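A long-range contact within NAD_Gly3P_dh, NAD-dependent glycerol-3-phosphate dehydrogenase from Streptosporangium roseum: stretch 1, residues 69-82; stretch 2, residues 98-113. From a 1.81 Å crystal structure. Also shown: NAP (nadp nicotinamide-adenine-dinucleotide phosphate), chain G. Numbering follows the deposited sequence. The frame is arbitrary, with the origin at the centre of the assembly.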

# COMPACT_ATOMS: atom_id res chain seq x y z
N ASP A 69 -21.68 13.56 -5.40
CA ASP A 69 -21.56 12.73 -6.60
C ASP A 69 -22.10 13.45 -7.81
O ASP A 69 -22.55 14.58 -7.72
CB ASP A 69 -22.28 11.38 -6.37
CG ASP A 69 -23.78 11.55 -6.08
OD1 ASP A 69 -24.42 12.62 -6.38
OD2 ASP A 69 -24.36 10.54 -5.65
N HIS A 70 -22.05 12.78 -8.94
CA HIS A 70 -22.42 13.34 -10.23
C HIS A 70 -23.86 13.86 -10.25
O HIS A 70 -24.17 14.91 -10.85
CB HIS A 70 -22.28 12.26 -11.32
CG HIS A 70 -22.52 12.76 -12.71
ND1 HIS A 70 -23.55 12.32 -13.51
CD2 HIS A 70 -21.83 13.64 -13.46
CE1 HIS A 70 -23.39 12.83 -14.74
NE2 HIS A 70 -22.49 13.78 -14.66
N ALA A 71 -24.77 13.12 -9.61
CA ALA A 71 -26.18 13.55 -9.54
C ALA A 71 -26.30 14.93 -8.84
O ALA A 71 -27.02 15.80 -9.31
CB ALA A 71 -27.06 12.53 -8.84
N ALA A 72 -25.56 15.10 -7.75
CA ALA A 72 -25.47 16.39 -7.09
C ALA A 72 -24.85 17.48 -7.92
O ALA A 72 -25.35 18.64 -7.95
CB ALA A 72 -24.73 16.24 -5.73
N VAL A 73 -23.79 17.13 -8.66
CA VAL A 73 -23.14 18.07 -9.55
C VAL A 73 -24.17 18.59 -10.58
O VAL A 73 -24.28 19.80 -10.79
CB VAL A 73 -21.98 17.43 -10.31
CG1 VAL A 73 -21.48 18.34 -11.46
CG2 VAL A 73 -20.84 17.14 -9.36
N ARG A 74 -24.90 17.68 -11.19
CA ARG A 74 -25.90 18.06 -12.20
C ARG A 74 -27.00 18.94 -11.56
O ARG A 74 -27.39 19.95 -12.15
CB ARG A 74 -26.54 16.84 -12.89
CG ARG A 74 -25.57 16.10 -13.86
CD ARG A 74 -26.15 15.19 -14.96
NE ARG A 74 -27.56 14.84 -14.84
CZ ARG A 74 -28.07 13.86 -14.05
NH1 ARG A 74 -27.29 13.13 -13.23
NH2 ARG A 74 -29.39 13.64 -14.04
N ALA A 75 -27.45 18.59 -10.37
CA ALA A 75 -28.44 19.39 -9.67
C ALA A 75 -27.95 20.83 -9.44
O ALA A 75 -28.72 21.77 -9.61
CB ALA A 75 -28.83 18.74 -8.33
N VAL A 76 -26.68 21.00 -9.05
CA VAL A 76 -26.15 22.34 -8.78
C VAL A 76 -25.92 23.10 -10.08
O VAL A 76 -26.26 24.29 -10.18
CB VAL A 76 -24.87 22.25 -7.94
CG1 VAL A 76 -24.22 23.61 -7.84
CG2 VAL A 76 -25.19 21.75 -6.54
N LEU A 77 -25.35 22.43 -11.07
CA LEU A 77 -24.88 23.12 -12.28
C LEU A 77 -25.94 23.36 -13.33
O LEU A 77 -25.83 24.33 -14.09
CB LEU A 77 -23.75 22.35 -12.96
CG LEU A 77 -22.44 22.14 -12.21
CD1 LEU A 77 -21.53 21.30 -13.13
CD2 LEU A 77 -21.85 23.48 -11.85
N ASP A 78 -26.94 22.49 -13.43
CA ASP A 78 -27.92 22.56 -14.56
C ASP A 78 -28.52 23.98 -14.75
O ASP A 78 -28.58 24.46 -15.85
CB ASP A 78 -29.04 21.49 -14.51
CG ASP A 78 -28.60 20.07 -14.97
OD1 ASP A 78 -27.41 19.86 -15.52
OD2 ASP A 78 -29.45 19.15 -14.64
N PRO A 79 -28.91 24.66 -13.66
CA PRO A 79 -29.42 26.03 -13.84
C PRO A 79 -28.41 27.14 -14.00
O PRO A 79 -28.84 28.23 -14.22
CB PRO A 79 -30.22 26.30 -12.55
CG PRO A 79 -29.96 25.23 -11.67
CD PRO A 79 -29.10 24.19 -12.28
N LEU A 80 -27.11 26.84 -13.96
CA LEU A 80 -26.06 27.84 -14.03
C LEU A 80 -25.38 27.92 -15.39
O LEU A 80 -24.35 28.53 -15.51
CB LEU A 80 -25.01 27.52 -12.94
CG LEU A 80 -25.57 27.40 -11.50
CD1 LEU A 80 -24.47 27.13 -10.54
CD2 LEU A 80 -26.34 28.67 -11.11
N GLY A 81 -25.96 27.34 -16.42
CA GLY A 81 -25.33 27.35 -17.76
C GLY A 81 -25.05 28.71 -18.35
O GLY A 81 -23.97 28.94 -18.95
N ASP A 82 -25.97 29.66 -18.14
CA ASP A 82 -25.69 31.04 -18.53
C ASP A 82 -24.81 31.81 -17.63
O ASP A 82 -23.98 32.53 -18.08
CB ASP A 82 -27.04 31.80 -18.79
CG ASP A 82 -27.63 31.42 -20.17
OD1 ASP A 82 -26.93 30.90 -21.08
OD2 ASP A 82 -28.79 31.74 -20.39
N GLU A 98 -16.96 8.16 -17.38
CA GLU A 98 -18.18 8.45 -18.13
C GLU A 98 -18.90 9.71 -17.61
O GLU A 98 -19.36 10.54 -18.37
CB GLU A 98 -19.13 7.28 -18.10
CG GLU A 98 -20.37 7.46 -18.96
CD GLU A 98 -21.26 6.21 -19.00
OE1 GLU A 98 -21.22 5.25 -18.22
OE2 GLU A 98 -22.06 6.23 -19.88
N GLN A 99 -19.01 9.83 -16.29
CA GLN A 99 -19.67 11.01 -15.69
C GLN A 99 -18.91 12.29 -16.01
O GLN A 99 -19.51 13.31 -16.38
CB GLN A 99 -19.84 10.82 -14.18
CG GLN A 99 -20.85 9.76 -13.83
CD GLN A 99 -20.85 9.34 -12.36
OE1 GLN A 99 -19.87 9.55 -11.67
NE2 GLN A 99 -21.94 8.73 -11.91
N ALA A 100 -17.57 12.22 -15.92
CA ALA A 100 -16.74 13.37 -16.20
C ALA A 100 -16.93 13.82 -17.66
O ALA A 100 -17.02 15.03 -17.91
CB ALA A 100 -15.29 13.05 -15.94
N ARG A 101 -16.97 12.87 -18.57
CA ARG A 101 -17.12 13.22 -19.98
C ARG A 101 -18.53 13.79 -20.26
O ARG A 101 -18.66 14.66 -21.14
CB ARG A 101 -16.82 11.99 -20.90
CG ARG A 101 -15.36 11.61 -20.86
CD ARG A 101 -14.97 10.51 -21.81
NE ARG A 101 -13.61 10.00 -21.45
CZ ARG A 101 -13.31 8.80 -20.94
NH1 ARG A 101 -14.26 7.91 -20.71
NH2 ARG A 101 -12.06 8.52 -20.61
N ALA A 102 -19.53 13.33 -19.53
CA ALA A 102 -20.89 13.85 -19.66
C ALA A 102 -20.93 15.32 -19.21
O ALA A 102 -21.48 16.16 -19.92
CB ALA A 102 -21.90 13.01 -18.89
N THR A 103 -20.33 15.64 -18.06
CA THR A 103 -20.27 17.05 -17.63
C THR A 103 -19.44 17.88 -18.59
O THR A 103 -19.81 19.02 -18.91
CB THR A 103 -19.75 17.16 -16.18
OG1 THR A 103 -20.64 16.39 -15.36
CG2 THR A 103 -19.76 18.63 -15.72
N ALA A 104 -18.36 17.32 -19.13
CA ALA A 104 -17.57 18.03 -20.13
C ALA A 104 -18.38 18.39 -21.38
O ALA A 104 -18.21 19.49 -21.92
CB ALA A 104 -16.30 17.26 -20.50
N GLU A 105 -19.22 17.47 -21.84
CA GLU A 105 -20.09 17.71 -23.00
C GLU A 105 -21.11 18.82 -22.70
O GLU A 105 -21.29 19.74 -23.51
CB GLU A 105 -20.77 16.42 -23.44
CG GLU A 105 -21.82 16.60 -24.56
CD GLU A 105 -22.30 15.29 -25.21
OE1 GLU A 105 -22.33 14.31 -24.47
OE2 GLU A 105 -22.63 15.28 -26.44
N TRP A 106 -21.74 18.75 -21.51
CA TRP A 106 -22.65 19.79 -21.03
C TRP A 106 -21.98 21.18 -21.05
O TRP A 106 -22.52 22.15 -21.55
CB TRP A 106 -23.18 19.43 -19.64
CG TRP A 106 -24.08 20.45 -19.03
CD1 TRP A 106 -25.43 20.55 -19.15
CD2 TRP A 106 -23.67 21.55 -18.20
NE1 TRP A 106 -25.88 21.63 -18.44
CE2 TRP A 106 -24.82 22.26 -17.86
CE3 TRP A 106 -22.43 21.97 -17.71
CZ2 TRP A 106 -24.77 23.39 -17.05
CZ3 TRP A 106 -22.38 23.10 -16.92
CH2 TRP A 106 -23.53 23.79 -16.60
N ALA A 107 -20.75 21.23 -20.55
CA ALA A 107 -20.01 22.49 -20.49
C ALA A 107 -19.66 22.99 -21.90
O ALA A 107 -19.79 24.19 -22.19
CB ALA A 107 -18.76 22.33 -19.68
N ALA A 108 -19.20 22.09 -22.76
CA ALA A 108 -18.77 22.48 -24.10
C ALA A 108 -19.95 23.04 -24.94
O ALA A 108 -19.76 24.03 -25.63
CB ALA A 108 -18.17 21.27 -24.81
N GLU A 109 -21.12 22.45 -24.82
CA GLU A 109 -22.34 22.90 -25.54
C GLU A 109 -22.64 24.37 -25.16
O GLU A 109 -23.22 25.11 -25.94
CB GLU A 109 -23.54 22.03 -25.19
CG GLU A 109 -23.56 20.66 -25.78
CD GLU A 109 -24.57 19.71 -25.17
OE1 GLU A 109 -24.61 18.58 -25.67
OE2 GLU A 109 -25.27 20.04 -24.19
N ARG A 110 -22.26 24.76 -23.94
CA ARG A 110 -22.54 26.09 -23.37
C ARG A 110 -21.36 27.03 -23.34
O ARG A 110 -21.46 28.13 -22.81
CB ARG A 110 -23.12 25.89 -21.96
CG ARG A 110 -24.50 25.29 -21.99
CD ARG A 110 -24.87 24.56 -20.71
NE ARG A 110 -26.18 23.95 -20.83
CZ ARG A 110 -26.45 22.83 -21.48
NH1 ARG A 110 -25.51 22.12 -22.05
NH2 ARG A 110 -27.69 22.39 -21.54
N GLY A 111 -20.23 26.64 -23.94
CA GLY A 111 -19.05 27.47 -23.98
C GLY A 111 -18.41 27.71 -22.62
O GLY A 111 -17.82 28.74 -22.41
N ILE A 112 -18.57 26.77 -21.68
CA ILE A 112 -17.97 26.89 -20.33
C ILE A 112 -16.66 26.14 -20.33
O ILE A 112 -16.68 24.96 -20.57
CB ILE A 112 -18.89 26.31 -19.29
CG1 ILE A 112 -20.24 27.08 -19.28
CG2 ILE A 112 -18.23 26.42 -17.91
CD1 ILE A 112 -21.34 26.23 -18.54
N THR A 113 -15.55 26.82 -20.04
CA THR A 113 -14.26 26.10 -20.00
C THR A 113 -14.24 25.25 -18.73
O THR A 113 -14.70 25.71 -17.65
CB THR A 113 -12.97 26.94 -20.30
OG1 THR A 113 -11.90 26.85 -19.29
CG2 THR A 113 -13.20 28.21 -20.95
PA NAP G . -19.60 15.41 2.56
O1A NAP G . -19.04 15.89 3.90
O2A NAP G . -20.56 14.32 2.77
O5B NAP G . -20.28 16.62 1.70
C5B NAP G . -21.21 16.32 0.66
C4B NAP G . -21.50 17.67 0.06
O4B NAP G . -22.29 17.57 -1.11
C3B NAP G . -22.24 18.66 1.02
O3B NAP G . -21.77 20.01 0.86
C2B NAP G . -23.69 18.51 0.53
O2B NAP G . -24.57 19.59 0.91
C1B NAP G . -23.46 18.41 -0.96
N9A NAP G . -24.59 17.85 -1.69
C8A NAP G . -25.04 16.60 -1.70
N7A NAP G . -26.09 16.47 -2.50
C5A NAP G . -26.31 17.69 -3.02
C6A NAP G . -27.27 18.26 -3.95
N6A NAP G . -28.25 17.45 -4.51
N1A NAP G . -27.24 19.59 -4.17
C2A NAP G . -26.30 20.40 -3.62
N3A NAP G . -25.35 19.94 -2.77
C4A NAP G . -25.35 18.62 -2.47
O3 NAP G . -18.53 14.82 1.56
PN NAP G . -16.98 15.35 1.47
O1N NAP G . -16.12 14.46 2.28
O2N NAP G . -16.92 16.88 1.47
O5D NAP G . -16.79 14.81 -0.04
C5D NAP G . -17.17 15.66 -1.12
C4D NAP G . -16.56 15.08 -2.38
O4D NAP G . -15.08 15.10 -2.23
C3D NAP G . -17.06 13.64 -2.63
O3D NAP G . -17.24 13.40 -4.04
C2D NAP G . -15.87 12.84 -2.08
O2D NAP G . -15.72 11.50 -2.58
C1D NAP G . -14.69 13.77 -2.46
N1N NAP G . -13.49 13.55 -1.67
C2N NAP G . -13.52 13.64 -0.35
C3N NAP G . -12.37 13.39 0.41
C7N NAP G . -12.35 13.40 1.89
O7N NAP G . -11.28 13.01 2.41
N7N NAP G . -13.40 13.77 2.57
C4N NAP G . -11.16 13.11 -0.24
C5N NAP G . -11.15 13.14 -1.63
C6N NAP G . -12.34 13.36 -2.30
P2B NAP G . -25.31 19.54 2.34
O1X NAP G . -24.30 20.03 3.32
O2X NAP G . -26.48 20.41 2.04
O3X NAP G . -25.82 18.10 2.46
O HOH W 1 -20.31 10.62 -9.16

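The imidazole of His 70 is held on two sides by the second helix. Gln 99 CB lies over one face of the ring, 3.7 Å from its centroid and 18° off the normal, a CH-pi contact, while Thr 103 OG1 sits at the edge, where His 70 NE2 donates a weak hydrogen bond to it (3.3 Å, 130°). One turn of helix separates Gln 99 from Thr 103, so a single ring in the t rotamer can meet both. A water reinforces this end of the contact, accepting from the backbone His 70 N and donating to Gln 99 OE1, each at 2.8 Å.

The two helices run nearly parallel, at 12°, but their axes come no closer than 11.1 Å, and side chains fill the space between them. Beyond the histidine the packing turns apolar: Leu 77 CD1 approaches Thr 103 CG2 at 4.1 Å, and Leu 77 CB lies 3.9 Å from Trp 106 CH2. The indole also reaches the backbone, with Trp 106 CZ2 3.3 Å from Leu 77 O and 4.1 Å from Gly 81 CA. At Gly 81 the two stretches approach closely, its CA 4.1 Å from Arg 110 CD; a CB at ideal geometry would lie only 3.1 Å from that same atom, Arg 110 CD.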